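Local coordinates for protein hyaluronoglucosaminidase (Apis mellifera, PDB 1FCQ) that hydrolyses hyaluronan as a family 56 glycosidase of bee venom, where it is also a major allergen, at residues V13-P18 against F298-S303; L222-Y227 against V262-W267; E236-V241 against L283-R288. All blocks are in the same frame, centred on the assembly; numbering follows the deposited sequence.

Interaction 1: residues V13-P18 against F298-S303; sequences VYWNVP and FIIWGS
Val13 lies beside Phe298 on the face of the sheet turned to helix 310-328, and its CG1 sits over the phenyl face, 3.8 Å from the ring centroid. CG2 touches CE2 and CZ of the same ring, so both methyls rest on it. Phe298 has its CG between backbone N and carbonyl carbon (chi1 53°), which turns the ring under the valine; Ile300 CD1 also touches Val13 CG1, at 3.8 Å. The parallel ladder continues at Tyr14, whose N binds Phe298 O at 2.9 Å and whose O receives Ile300 N at the same length. The Tyr14 side chain goes to the barrel interior with Ile299. Trp15 returns to the helix side, its NE1 held by Thr19 OG1. Asn16 N then binds Ile300 O at 2.7 Å, while its CB packs on Ile299 CG2 at 3.6 Å. The next rung, Gly302 N to Asn16 O at 3.4 Å, is weak, and beyond it Pro18 CD abuts Gly302 O. Pairing thus slackens where the strands end, and there Asn16 OD1, fixed by a hydrogen bond from Tyr265 OH, lies in the plane of the Trp301 indole at its edge, 3.4 Å from CD1.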
ATOM      1  N   VAL A  13       8.385  14.286   2.185  1.00 17.83           N
ATOM      2  CA  VAL A  13       7.417  13.979   1.123  1.00 15.82           C
ATOM      3  C   VAL A  13       8.179  13.282  -0.001  1.00 14.70           C
ATOM      4  O   VAL A  13       9.198  13.768  -0.471  1.00 18.57           O
ATOM      5  CB  VAL A  13       6.675  15.208   0.587  1.00 16.09           C
ATOM      6  CG1 VAL A  13       5.632  14.820  -0.452  1.00 17.39           C
ATOM      7  CG2 VAL A  13       6.004  15.942   1.747  1.00 20.90           C
ATOM      8  N   TYR A  14       7.695  12.102  -0.390  1.00 12.48           N
ATOM      9  CA  TYR A  14       8.383  11.318  -1.417  1.00 13.03           C
ATOM     10  C   TYR A  14       7.701  11.259  -2.770  1.00 15.55           C
ATOM     11  O   TYR A  14       6.485  11.100  -2.860  1.00 14.82           O
ATOM     12  CB  TYR A  14       8.501   9.856  -0.928  1.00 12.61           C
ATOM     13  CG  TYR A  14       9.423   9.705   0.258  1.00 12.05           C
ATOM     14  CD1 TYR A  14       8.952   9.819   1.555  1.00 15.15           C
ATOM     15  CD2 TYR A  14      10.782   9.458   0.041  1.00 18.63           C
ATOM     16  CE1 TYR A  14       9.838   9.679   2.622  1.00 14.85           C
ATOM     17  CE2 TYR A  14      11.652   9.317   1.102  1.00 20.93           C
ATOM     18  CZ  TYR A  14      11.160   9.421   2.382  1.00 18.44           C
ATOM     19  OH  TYR A  14      12.025   9.293   3.455  1.00 20.35           O
ATOM     20  N   TRP A  15       8.530  11.356  -3.827  1.00 13.24           N
ATOM     21  CA  TRP A  15       7.963  11.258  -5.176  1.00 12.73           C
ATOM     22  C   TRP A  15       7.900   9.792  -5.598  1.00 13.41           C
ATOM     23  O   TRP A  15       8.950   9.175  -5.772  1.00 13.55           O
ATOM     24  CB  TRP A  15       8.864  12.014  -6.151  1.00 11.57           C
ATOM     25  CG  TRP A  15       8.301  12.264  -7.522  1.00 13.85           C
ATOM     26  CD1 TRP A  15       8.765  11.768  -8.704  1.00 14.17           C
ATOM     27  CD2 TRP A  15       7.186  13.106  -7.859  1.00 14.38           C
ATOM     28  NE1 TRP A  15       8.015  12.233  -9.757  1.00 12.95           N
ATOM     29  CE2 TRP A  15       7.040  13.066  -9.254  1.00 13.20           C
ATOM     30  CE3 TRP A  15       6.316  13.893  -7.110  1.00 13.41           C
ATOM     31  CZ2 TRP A  15       6.048  13.785  -9.923  1.00 16.72           C
ATOM     32  CZ3 TRP A  15       5.328  14.614  -7.767  1.00 16.59           C
ATOM     33  CH2 TRP A  15       5.213  14.545  -9.155  1.00 14.93           C
ATOM     34  N   ASN A  16       6.692   9.264  -5.785  1.00 12.87           N
ATOM     35  CA  ASN A  16       6.551   7.872  -6.234  1.00 11.63           C
ATOM     36  C   ASN A  16       5.642   7.808  -7.466  1.00 15.33           C
ATOM     37  O   ASN A  16       4.837   6.920  -7.701  1.00 15.19           O
ATOM     38  CB  ASN A  16       6.059   6.968  -5.107  1.00 13.94           C
ATOM     39  CG  ASN A  16       6.164   5.481  -5.374  1.00 14.39           C
ATOM     40  OD1 ASN A  16       5.293   4.701  -4.940  1.00 12.97           O
ATOM     41  ND2 ASN A  16       7.218   5.016  -6.064  1.00 13.86           N
ATOM     42  N   VAL A  17       5.764   8.870  -8.272  1.00 13.22           N
ATOM     43  CA  VAL A  17       5.006   8.973  -9.537  1.00 15.05           C
ATOM     44  C   VAL A  17       5.980   8.515 -10.609  1.00 14.44           C
ATOM     45  O   VAL A  17       7.140   8.955 -10.581  1.00 15.09           O
ATOM     46  CB  VAL A  17       4.572  10.426  -9.769  1.00 11.20           C
ATOM     47  CG1 VAL A  17       3.865  10.561 -11.118  1.00 19.62           C
ATOM     48  CG2 VAL A  17       3.636  10.947  -8.692  1.00 15.80           C
ATOM     49  N   PRO A  18       5.584   7.718 -11.585  1.00 14.35           N
ATOM     50  CA  PRO A  18       6.491   7.161 -12.569  1.00 16.31           C
ATOM     51  C   PRO A  18       6.799   8.089 -13.730  1.00 14.70           C
ATOM     52  O   PRO A  18       6.684   7.693 -14.887  1.00 16.41           O
ATOM     53  CB  PRO A  18       5.793   5.889 -13.026  1.00 16.36           C
ATOM     54  CG  PRO A  18       4.351   6.216 -12.891  1.00 16.61           C
ATOM     55  CD  PRO A  18       4.238   7.097 -11.667  1.00 15.77           C
ATOM     56  N   PHE A 298       4.558  11.960   3.583  1.00 12.77           N
ATOM     57  CA  PHE A 298       3.591  11.213   2.784  1.00 14.03           C
ATOM     58  C   PHE A 298       4.288  10.883   1.463  1.00 14.22           C
ATOM     59  O   PHE A 298       5.323  11.462   1.165  1.00 13.64           O
ATOM     60  CB  PHE A 298       2.250  11.875   2.545  1.00 15.66           C
ATOM     61  CG  PHE A 298       2.283  13.262   1.982  1.00 18.33           C
ATOM     62  CD1 PHE A 298       2.190  13.474   0.619  1.00 16.17           C
ATOM     63  CD2 PHE A 298       2.391  14.360   2.829  1.00 17.55           C
ATOM     64  CE1 PHE A 298       2.221  14.756   0.095  1.00 20.11           C
ATOM     65  CE2 PHE A 298       2.444  15.640   2.303  1.00 19.92           C
ATOM     66  CZ  PHE A 298       2.357  15.838   0.940  1.00 19.01           C
ATOM     67  N   ILE A 299       3.680   9.949   0.746  1.00 11.62           N
ATOM     68  CA  ILE A 299       4.234   9.469  -0.512  1.00 10.77           C
ATOM     69  C   ILE A 299       3.231   9.742  -1.631  1.00 11.33           C
ATOM     70  O   ILE A 299       2.081   9.313  -1.545  1.00 13.83           O
ATOM     71  CB  ILE A 299       4.500   7.945  -0.406  1.00 10.03           C
ATOM     72  CG1 ILE A 299       5.592   7.701   0.643  1.00 11.43           C
ATOM     73  CG2 ILE A 299       4.923   7.372  -1.751  1.00 11.95           C
ATOM     74  CD1 ILE A 299       5.552   6.305   1.237  1.00 13.15           C
ATOM     75  N   ILE A 300       3.671  10.491  -2.634  1.00 12.23           N
ATOM     76  CA  ILE A 300       2.779  10.818  -3.754  1.00 13.19           C
ATOM     77  C   ILE A 300       2.924   9.726  -4.800  1.00 11.86           C
ATOM     78  O   ILE A 300       4.015   9.532  -5.355  1.00 14.41           O
ATOM     79  CB  ILE A 300       3.145  12.167  -4.377  1.00 13.92           C
ATOM     80  CG1 ILE A 300       3.103  13.245  -3.293  1.00 15.38           C
ATOM     81  CG2 ILE A 300       2.215  12.485  -5.548  1.00 13.39           C
ATOM     82  CD1 ILE A 300       3.703  14.559  -3.758  1.00 18.23           C
ATOM     83  N   TRP A 301       1.851   9.032  -5.110  1.00 12.61           N
ATOM     84  CA  TRP A 301       1.894   7.945  -6.066  1.00 12.16           C
ATOM     85  C   TRP A 301       1.219   8.338  -7.381  1.00 12.63           C
ATOM     86  O   TRP A 301       0.376   9.223  -7.381  1.00 14.12           O
ATOM     87  CB  TRP A 301       1.181   6.729  -5.441  1.00 14.11           C
ATOM     88  CG  TRP A 301       1.195   5.510  -6.308  1.00 13.26           C
ATOM     89  CD1 TRP A 301       2.244   4.651  -6.510  1.00 15.66           C
ATOM     90  CD2 TRP A 301       0.120   5.026  -7.122  1.00 14.15           C
ATOM     91  NE1 TRP A 301       1.879   3.663  -7.393  1.00 13.32           N
ATOM     92  CE2 TRP A 301       0.579   3.868  -7.775  1.00 13.52           C
ATOM     93  CE3 TRP A 301      -1.193   5.446  -7.338  1.00 15.75           C
ATOM     94  CZ2 TRP A 301      -0.221   3.146  -8.652  1.00 14.97           C
ATOM     95  CZ3 TRP A 301      -1.997   4.714  -8.207  1.00 17.10           C
ATOM     96  CH2 TRP A 301      -1.497   3.580  -8.872  1.00 15.07           C
ATOM     97  N   GLY A 302       1.628   7.644  -8.433  1.00 13.78           N
ATOM     98  CA  GLY A 302       0.929   7.789  -9.716  1.00 16.28           C
ATOM     99  C   GLY A 302       0.903   6.439 -10.433  1.00 15.07           C
ATOM    100  O   GLY A 302       1.757   5.589 -10.210  1.00 13.59           O
ATOM    101  N   SER A 303      -0.061   6.275 -11.328  1.00 16.96           N
ATOM    102  CA  SER A 303      -0.201   5.092 -12.150  1.00 17.38           C
ATOM    103  C   SER A 303       0.525   5.312 -13.480  1.00 22.51           C
ATOM    104  O   SER A 303       0.407   6.388 -14.061  1.00 22.68           O
ATOM    105  CB  SER A 303      -1.680   4.838 -12.423  1.00 19.60           C
ATOM    106  OG  SER A 303      -1.896   3.796 -13.346  1.00 20.68           O
TER

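Interaction 2: residues L222-Y227 against V262-W267; sequences LLPSVY and VLPYYW
Two neighbouring barrel segments run roughly parallel here, deep in the TIM barrel: 222-227 leaves strand 221-222, and 262-267 belongs to the broken strand 261-267. Leu222 meets Val262 across the first rung, where Leu263 N binds Leu222 O at 2.9 Å, almost straight. Tyr265 N reaches Pro224 O, and Tyr265 O takes Val226 N. Between these bonds Leu223 CD2 lies alongside Leu263 CB on the interior side, while Pro224 and Pro264 touch through their CG atoms at 4.2 Å on the side of helix 234-253. Farther on, Tyr227 has its CG anti to the carbonyl carbon (chi1 -58°), which brings the ring beside 265-267. Trp267 CB stands over one face, 3.6 Å from the centroid, and the indole edge is turned toward that face with the planes 51° apart. Ser225 OG, hydrogen-bonded to Tyr184 OH, lies over the centre of the opposite face. Tyr227 OH comes to the edge of the Tyr265 ring, 3.6 Å from CD2. One water bridges the backbones, 2.9 Å from Val226 O and accepting a hydrogen bond from Trp267 N at 3.0 Å. Past the Val226 N to Tyr265 O bond, direct amide pairing therefore gives way to one bridging water and aromatic packing, which keep the two segments joined.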
ATOM      1  N   LEU A 222       4.766   2.501   8.322  1.00 14.19           N
ATOM      2  CA  LEU A 222       3.364   2.185   8.072  1.00 12.97           C
ATOM      3  C   LEU A 222       2.906   3.057   6.909  1.00 13.61           C
ATOM      4  O   LEU A 222       3.181   4.252   6.903  1.00 13.23           O
ATOM      5  CB  LEU A 222       2.493   2.497   9.280  1.00 13.93           C
ATOM      6  CG  LEU A 222       2.762   1.782  10.600  1.00 26.40           C
ATOM      7  CD1 LEU A 222       1.533   1.716  11.507  1.00 22.35           C
ATOM      8  CD2 LEU A 222       3.308   0.379  10.422  1.00 24.09           C
ATOM      9  N   LEU A 223       2.185   2.458   5.962  1.00 11.21           N
ATOM     10  CA  LEU A 223       1.809   3.099   4.710  1.00  9.69           C
ATOM     11  C   LEU A 223       0.342   3.037   4.365  1.00 10.31           C
ATOM     12  O   LEU A 223      -0.077   2.513   3.329  1.00 12.35           O
ATOM     13  CB  LEU A 223       2.635   2.353   3.612  1.00 12.19           C
ATOM     14  CG  LEU A 223       4.147   2.270   3.810  1.00 10.82           C
ATOM     15  CD1 LEU A 223       4.774   1.164   2.972  1.00 14.48           C
ATOM     16  CD2 LEU A 223       4.794   3.611   3.458  1.00 14.71           C
ATOM     17  N   PRO A 224      -0.515   3.612   5.207  1.00 13.39           N
ATOM     18  CA  PRO A 224      -1.958   3.596   4.973  1.00 13.22           C
ATOM     19  C   PRO A 224      -2.246   4.288   3.658  1.00 14.09           C
ATOM     20  O   PRO A 224      -1.572   5.288   3.380  1.00 14.24           O
ATOM     21  CB  PRO A 224      -2.541   4.313   6.194  1.00 13.00           C
ATOM     22  CG  PRO A 224      -1.437   5.249   6.575  1.00 13.37           C
ATOM     23  CD  PRO A 224      -0.194   4.396   6.425  1.00 14.90           C
ATOM     24  N   SER A 225      -3.149   3.722   2.864  1.00 11.26           N
ATOM     25  CA  SER A 225      -3.489   4.402   1.595  1.00 14.02           C
ATOM     26  C   SER A 225      -4.662   5.340   1.841  1.00 14.89           C
ATOM     27  O   SER A 225      -5.712   4.904   2.317  1.00 14.73           O
ATOM     28  CB  SER A 225      -3.842   3.352   0.559  1.00 13.79           C
ATOM     29  OG  SER A 225      -4.268   3.964  -0.659  1.00 16.13           O
ATOM     30  N   VAL A 226      -4.519   6.625   1.510  1.00 14.60           N
ATOM     31  CA  VAL A 226      -5.528   7.637   1.802  1.00 14.56           C
ATOM     32  C   VAL A 226      -6.067   8.294   0.536  1.00 14.65           C
ATOM     33  O   VAL A 226      -6.306   9.487   0.482  1.00 14.58           O
ATOM     34  CB  VAL A 226      -5.010   8.676   2.816  1.00 13.80           C
ATOM     35  CG1 VAL A 226      -4.623   7.985   4.138  1.00 15.37           C
ATOM     36  CG2 VAL A 226      -3.839   9.509   2.342  1.00 17.15           C
ATOM     37  N   TYR A 227      -6.297   7.453  -0.471  1.00 14.07           N
ATOM     38  CA  TYR A 227      -6.831   7.969  -1.743  1.00 15.36           C
ATOM     39  C   TYR A 227      -8.256   8.476  -1.562  1.00 15.11           C
ATOM     40  O   TYR A 227      -9.102   7.828  -0.940  1.00 17.67           O
ATOM     41  CB  TYR A 227      -6.735   6.900  -2.823  1.00 15.19           C
ATOM     42  CG  TYR A 227      -5.364   6.342  -3.114  1.00 13.25           C
ATOM     43  CD1 TYR A 227      -4.213   6.898  -2.574  1.00 16.34           C
ATOM     44  CD2 TYR A 227      -5.230   5.225  -3.944  1.00 14.12           C
ATOM     45  CE1 TYR A 227      -2.976   6.357  -2.847  1.00 12.67           C
ATOM     46  CE2 TYR A 227      -3.981   4.702  -4.243  1.00 15.80           C
ATOM     47  CZ  TYR A 227      -2.859   5.265  -3.667  1.00 13.20           C
ATOM     48  OH  TYR A 227      -1.611   4.750  -3.932  1.00 14.66           O
ATOM     49  N   VAL A 262       5.283   6.870   9.916  1.00 14.72           N
ATOM     50  CA  VAL A 262       3.977   6.801   9.271  1.00 12.30           C
ATOM     51  C   VAL A 262       4.036   7.709   8.032  1.00 14.67           C
ATOM     52  O   VAL A 262       4.231   8.921   8.124  1.00 13.68           O
ATOM     53  CB  VAL A 262       2.808   7.205  10.173  1.00 15.27           C
ATOM     54  CG1 VAL A 262       1.479   7.294   9.430  1.00 18.44           C
ATOM     55  CG2 VAL A 262       2.666   6.168  11.297  1.00 17.67           C
ATOM     56  N   LEU A 263       3.927   7.085   6.857  1.00 12.92           N
ATOM     57  CA  LEU A 263       3.975   7.778   5.574  1.00 13.08           C
ATOM     58  C   LEU A 263       2.798   7.339   4.697  1.00 11.64           C
ATOM     59  O   LEU A 263       2.877   6.354   3.944  1.00 12.66           O
ATOM     60  CB  LEU A 263       5.277   7.464   4.826  1.00 11.95           C
ATOM     61  CG  LEU A 263       6.613   7.855   5.433  1.00 14.57           C
ATOM     62  CD1 LEU A 263       7.777   7.361   4.580  1.00 13.66           C
ATOM     63  CD2 LEU A 263       6.719   9.375   5.563  1.00 15.74           C
ATOM     64  N   PRO A 264       1.689   8.049   4.795  1.00 13.83           N
ATOM     65  CA  PRO A 264       0.504   7.709   4.035  1.00 12.32           C
ATOM     66  C   PRO A 264       0.773   7.784   2.533  1.00 12.80           C
ATOM     67  O   PRO A 264       1.464   8.660   2.034  1.00 12.28           O
ATOM     68  CB  PRO A 264      -0.510   8.791   4.420  1.00 12.62           C
ATOM     69  CG  PRO A 264      -0.082   9.175   5.806  1.00 13.46           C
ATOM     70  CD  PRO A 264       1.431   9.173   5.736  1.00 14.56           C
ATOM     71  N   TYR A 265       0.160   6.851   1.809  1.00 13.70           N
ATOM     72  CA  TYR A 265       0.201   6.801   0.349  1.00 11.77           C
ATOM     73  C   TYR A 265      -0.894   7.747  -0.150  1.00 11.90           C
ATOM     74  O   TYR A 265      -2.056   7.635   0.279  1.00 12.33           O
ATOM     75  CB  TYR A 265      -0.020   5.357  -0.147  1.00 10.57           C
ATOM     76  CG  TYR A 265       1.263   4.845  -0.771  1.00 10.45           C
ATOM     77  CD1 TYR A 265       2.334   4.418   0.014  1.00 13.43           C
ATOM     78  CD2 TYR A 265       1.459   4.872  -2.136  1.00 11.76           C
ATOM     79  CE1 TYR A 265       3.533   4.033  -0.560  1.00 12.34           C
ATOM     80  CE2 TYR A 265       2.641   4.463  -2.741  1.00 13.08           C
ATOM     81  CZ  TYR A 265       3.683   4.047  -1.930  1.00 14.51           C
ATOM     82  OH  TYR A 265       4.885   3.667  -2.473  1.00 13.01           O
ATOM     83  N   TYR A 266      -0.520   8.677  -1.022  1.00 13.57           N
ATOM     84  CA  TYR A 266      -1.443   9.708  -1.491  1.00 12.12           C
ATOM     85  C   TYR A 266      -1.502   9.742  -3.012  1.00 13.45           C
ATOM     86  O   TYR A 266      -0.474   9.709  -3.674  1.00 15.03           O
ATOM     87  CB  TYR A 266      -0.895  11.051  -1.002  1.00 13.51           C
ATOM     88  CG  TYR A 266      -1.860  12.208  -1.052  1.00 13.53           C
ATOM     89  CD1 TYR A 266      -2.648  12.532   0.028  1.00 13.22           C
ATOM     90  CD2 TYR A 266      -1.967  12.979  -2.214  1.00 13.63           C
ATOM     91  CE1 TYR A 266      -3.556  13.590  -0.012  1.00 14.77           C
ATOM     92  CE2 TYR A 266      -2.838  14.050  -2.258  1.00 14.41           C
ATOM     93  CZ  TYR A 266      -3.623  14.347  -1.169  1.00 16.97           C
ATOM     94  OH  TYR A 266      -4.510  15.407  -1.250  1.00 18.61           O
ATOM     95  N   TRP A 267      -2.727   9.791  -3.548  1.00 13.04           N
ATOM     96  CA  TRP A 267      -2.848   9.803  -5.011  1.00 15.17           C
ATOM     97  C   TRP A 267      -3.446  11.142  -5.429  1.00 14.42           C
ATOM     98  O   TRP A 267      -4.261  11.680  -4.687  1.00 14.97           O
ATOM     99  CB  TRP A 267      -3.685   8.658  -5.535  1.00 13.46           C
ATOM    100  CG  TRP A 267      -3.646   8.367  -7.006  1.00 15.60           C
ATOM    101  CD1 TRP A 267      -2.695   8.723  -7.914  1.00 15.12           C
ATOM    102  CD2 TRP A 267      -4.601   7.565  -7.719  1.00 13.11           C
ATOM    103  NE1 TRP A 267      -3.008   8.219  -9.161  1.00 14.94           N
ATOM    104  CE2 TRP A 267      -4.159   7.491  -9.055  1.00 14.03           C
ATOM    105  CE3 TRP A 267      -5.778   6.895  -7.357  1.00 16.05           C
ATOM    106  CZ2 TRP A 267      -4.867   6.797 -10.036  1.00 19.09           C
ATOM    107  CZ3 TRP A 267      -6.468   6.195  -8.331  1.00 19.74           C
ATOM    108  CH2 TRP A 267      -6.008   6.152  -9.661  1.00 18.46           C
TER
HETATM  109  O   HOH W   1      -4.776  10.722  -1.638  1.00 16.38           O

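Interaction 3: residues E236-V241 against L283-R288; sequences ERVGLV and LEATLR
Val238 and Val241 of helix 234-253 face Ala285 and Thr286 of helix 280-292, two successive outer helices of the TIM barrel lying side by side. The axes of segments 236-241 and 283-288 run in nearly the same sense, 27° apart, with a closest approach of 9.0 Å. Ala285, with only a methyl for a side chain, is consistent with this close spacing; the backbones come nearest at Val238 and Thr286, whose CA atoms are 5.2 Å apart.

Val238 presents one branch to its neighbour. Its CG2, anti to the carbonyl carbon and beside the backbone N, meets the methyl CB of Ala285 at 3.5 Å, toward the outer side of the groove. One turn later Val241 points toward the other helix and crosses the Thr286 side chain at about a right angle. Its two methyls divide the work: CG2 lies against Thr286 CG2 at 3.8 Å, and CG1 comes near the carbonyl oxygen of the same residue. Thr286 CG2 also approaches Arg237 O, so this single methyl fits between the backbone of one turn and the valine of the next.

The two branches of Thr286 serve different neighbours. With OG1 between backbone N and carbonyl carbon (chi1 60°), the methyl is delivered to helix 234-253, while the hydroxyl is hydrogen-bonded to Asp282 O in its own helix and to Tyr266 OH of the barrel strand.

No hydrogen bond joins the two short segments; the polar tie lies at the end of Arg237. Its guanidinium leads away from 283-288, and there NH1 forms a salt bridge to Asp282 OD2, one turn before Thr286, while NH2 binds Trp230 O and NE binds Arg229 O.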
ATOM      1  N   GLU A 236     -15.980  14.914   4.486  1.00 19.87           N
ATOM      2  CA  GLU A 236     -15.817  13.473   4.503  1.00 18.17           C
ATOM      3  C   GLU A 236     -14.479  13.062   3.887  1.00 22.28           C
ATOM      4  O   GLU A 236     -13.873  12.082   4.336  1.00 22.04           O
ATOM      5  CB  GLU A 236     -16.943  12.717   3.803  1.00 19.89           C
ATOM      6  CG  GLU A 236     -18.232  12.724   4.607  1.00 24.79           C
ATOM      7  CD  GLU A 236     -19.451  12.266   3.841  1.00 31.03           C
ATOM      8  OE1 GLU A 236     -20.417  11.850   4.526  1.00 33.66           O
ATOM      9  OE2 GLU A 236     -19.471  12.305   2.594  1.00 30.90           O
ATOM     10  N   ARG A 237     -14.014  13.833   2.889  1.00 18.81           N
ATOM     11  CA  ARG A 237     -12.705  13.479   2.316  1.00 20.13           C
ATOM     12  C   ARG A 237     -11.594  13.675   3.331  1.00 24.70           C
ATOM     13  O   ARG A 237     -10.632  12.898   3.428  1.00 21.20           O
ATOM     14  CB  ARG A 237     -12.459  14.272   1.032  1.00 18.78           C
ATOM     15  CG  ARG A 237     -13.331  13.798  -0.126  1.00 17.59           C
ATOM     16  CD  ARG A 237     -12.982  14.640  -1.355  1.00 22.83           C
ATOM     17  NE  ARG A 237     -13.956  14.443  -2.422  1.00 26.70           N
ATOM     18  CZ  ARG A 237     -14.743  15.411  -2.872  1.00 31.28           C
ATOM     19  NH1 ARG A 237     -14.645  16.635  -2.359  1.00 35.70           N
ATOM     20  NH2 ARG A 237     -15.626  15.212  -3.840  1.00 32.73           N
ATOM     21  N   VAL A 238     -11.685  14.732   4.134  1.00 19.76           N
ATOM     22  CA  VAL A 238     -10.714  14.992   5.191  1.00 17.87           C
ATOM     23  C   VAL A 238     -10.819  13.895   6.252  1.00 18.94           C
ATOM     24  O   VAL A 238      -9.806  13.439   6.781  1.00 19.71           O
ATOM     25  CB  VAL A 238     -10.960  16.366   5.828  1.00 20.61           C
ATOM     26  CG1 VAL A 238     -10.095  16.562   7.059  1.00 16.91           C
ATOM     27  CG2 VAL A 238     -10.706  17.456   4.793  1.00 19.01           C
ATOM     28  N   GLY A 239     -12.048  13.509   6.575  1.00 19.23           N
ATOM     29  CA  GLY A 239     -12.307  12.451   7.541  1.00 20.65           C
ATOM     30  C   GLY A 239     -11.733  11.107   7.113  1.00 19.22           C
ATOM     31  O   GLY A 239     -11.231  10.345   7.948  1.00 18.06           O
ATOM     32  N   LEU A 240     -11.855  10.775   5.837  1.00 18.98           N
ATOM     33  CA  LEU A 240     -11.307   9.549   5.273  1.00 17.71           C
ATOM     34  C   LEU A 240      -9.811   9.526   5.579  1.00 15.52           C
ATOM     35  O   LEU A 240      -9.286   8.526   6.077  1.00 16.76           O
ATOM     36  CB  LEU A 240     -11.517   9.489   3.762  1.00 16.37           C
ATOM     37  CG  LEU A 240     -10.993   8.304   2.957  1.00 17.25           C
ATOM     38  CD1 LEU A 240     -11.743   8.213   1.632  1.00 21.10           C
ATOM     39  CD2 LEU A 240      -9.502   8.393   2.630  1.00 18.93           C
ATOM     40  N   VAL A 241      -9.121  10.614   5.214  1.00 14.25           N
ATOM     41  CA  VAL A 241      -7.689  10.706   5.449  1.00 16.03           C
ATOM     42  C   VAL A 241      -7.382  10.638   6.937  1.00 19.23           C
ATOM     43  O   VAL A 241      -6.516   9.889   7.381  1.00 17.06           O
ATOM     44  CB  VAL A 241      -7.121  12.005   4.844  1.00 16.85           C
ATOM     45  CG1 VAL A 241      -5.654  12.216   5.178  1.00 18.83           C
ATOM     46  CG2 VAL A 241      -7.306  11.977   3.330  1.00 15.82           C
ATOM     47  N   LEU A 283      -6.711  19.080  -2.129  1.00 19.13           N
ATOM     48  CA  LEU A 283      -5.285  18.965  -1.830  1.00 19.05           C
ATOM     49  C   LEU A 283      -4.952  19.667  -0.522  1.00 20.32           C
ATOM     50  O   LEU A 283      -4.282  19.149   0.374  1.00 20.14           O
ATOM     51  CB  LEU A 283      -4.467  19.614  -2.948  1.00 19.26           C
ATOM     52  CG  LEU A 283      -4.365  18.837  -4.257  1.00 21.85           C
ATOM     53  CD1 LEU A 283      -3.700  19.706  -5.316  1.00 20.58           C
ATOM     54  CD2 LEU A 283      -3.577  17.540  -4.075  1.00 18.79           C
ATOM     55  N   GLU A 284      -5.393  20.920  -0.416  1.00 20.06           N
ATOM     56  CA  GLU A 284      -5.147  21.725   0.770  1.00 21.33           C
ATOM     57  C   GLU A 284      -5.695  21.095   2.048  1.00 17.71           C
ATOM     58  O   GLU A 284      -4.936  20.908   3.004  1.00 21.74           O
ATOM     59  CB  GLU A 284      -5.727  23.141   0.576  1.00 25.01           C
ATOM     60  CG  GLU A 284      -5.057  23.941  -0.525  1.00 33.73           C
ATOM     61  CD  GLU A 284      -5.675  25.289  -0.833  1.00 41.60           C
ATOM     62  OE1 GLU A 284      -6.840  25.533  -0.447  1.00 43.49           O
ATOM     63  OE2 GLU A 284      -5.015  26.139  -1.479  1.00 41.08           O
ATOM     64  N   ALA A 285      -6.969  20.753   2.119  1.00 19.98           N
ATOM     65  CA  ALA A 285      -7.531  20.234   3.370  1.00 20.63           C
ATOM     66  C   ALA A 285      -6.955  18.881   3.753  1.00 23.54           C
ATOM     67  O   ALA A 285      -6.715  18.640   4.943  1.00 20.10           O
ATOM     68  CB  ALA A 285      -9.045  20.160   3.269  1.00 22.51           C
ATOM     69  N   THR A 286      -6.764  17.990   2.782  1.00 20.86           N
ATOM     70  CA  THR A 286      -6.246  16.662   3.150  1.00 18.05           C
ATOM     71  C   THR A 286      -4.756  16.635   3.442  1.00 21.15           C
ATOM     72  O   THR A 286      -4.350  15.870   4.335  1.00 18.59           O
ATOM     73  CB  THR A 286      -6.614  15.600   2.106  1.00 15.80           C
ATOM     74  OG1 THR A 286      -6.052  15.981   0.836  1.00 17.48           O
ATOM     75  CG2 THR A 286      -8.121  15.451   1.966  1.00 16.35           C
ATOM     76  N   LEU A 287      -3.942  17.412   2.740  1.00 18.39           N
ATOM     77  CA  LEU A 287      -2.508  17.450   3.035  1.00 17.13           C
ATOM     78  C   LEU A 287      -2.330  18.130   4.395  1.00 18.22           C
ATOM     79  O   LEU A 287      -1.497  17.737   5.221  1.00 22.07           O
ATOM     80  CB  LEU A 287      -1.686  18.105   1.928  1.00 20.29           C
ATOM     81  CG  LEU A 287      -1.654  17.366   0.580  1.00 20.21           C
ATOM     82  CD1 LEU A 287      -0.832  18.180  -0.409  1.00 24.74           C
ATOM     83  CD2 LEU A 287      -1.137  15.943   0.716  1.00 23.65           C
ATOM     84  N   ARG A 288      -3.175  19.128   4.695  1.00 20.19           N
ATOM     85  CA  ARG A 288      -3.137  19.752   6.022  1.00 21.78           C
ATOM     86  C   ARG A 288      -3.488  18.752   7.112  1.00 21.64           C
ATOM     87  O   ARG A 288      -2.834  18.712   8.164  1.00 23.10           O
ATOM     88  CB  ARG A 288      -4.062  20.978   6.048  1.00 24.48           C
ATOM     89  CG  ARG A 288      -3.357  22.250   5.624  1.00 30.17           C
ATOM     90  CD  ARG A 288      -4.293  23.295   5.028  1.00 41.08           C
ATOM     91  NE  ARG A 288      -3.618  24.579   4.920  1.00 42.41           N
ATOM     92  CZ  ARG A 288      -3.830  25.578   4.087  1.00 51.37           C
ATOM     93  NH1 ARG A 288      -4.767  25.538   3.146  1.00 54.94           N
ATOM     94  NH2 ARG A 288      -3.073  26.670   4.182  1.00 55.35           N
TER

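Overall arrangement
Interactions 1 and 2 belong to the buried barrel wall and share one sheet, since strands 297-301 and 261-267 are neighbours in it; interaction 3 lies farther out, partly buried, between the helices that wrap this wall. Their chemistry follows that position: interaction 1 has a regular parallel ladder, interaction 2 a broken one helped by water and an edge-to-face aromatic pair, and interaction 3 only side-chain packing, without direct hydrogen bonds between its segments. Of the tyrosine hydroxyls in 262-267, that of Tyr265 joins neighbouring parts of the wall, linking 2 to 1, whereas that of Tyr266 reaches out to the helix layer and interaction 3. Leu287 packs on Phe298, connecting 3 with 1.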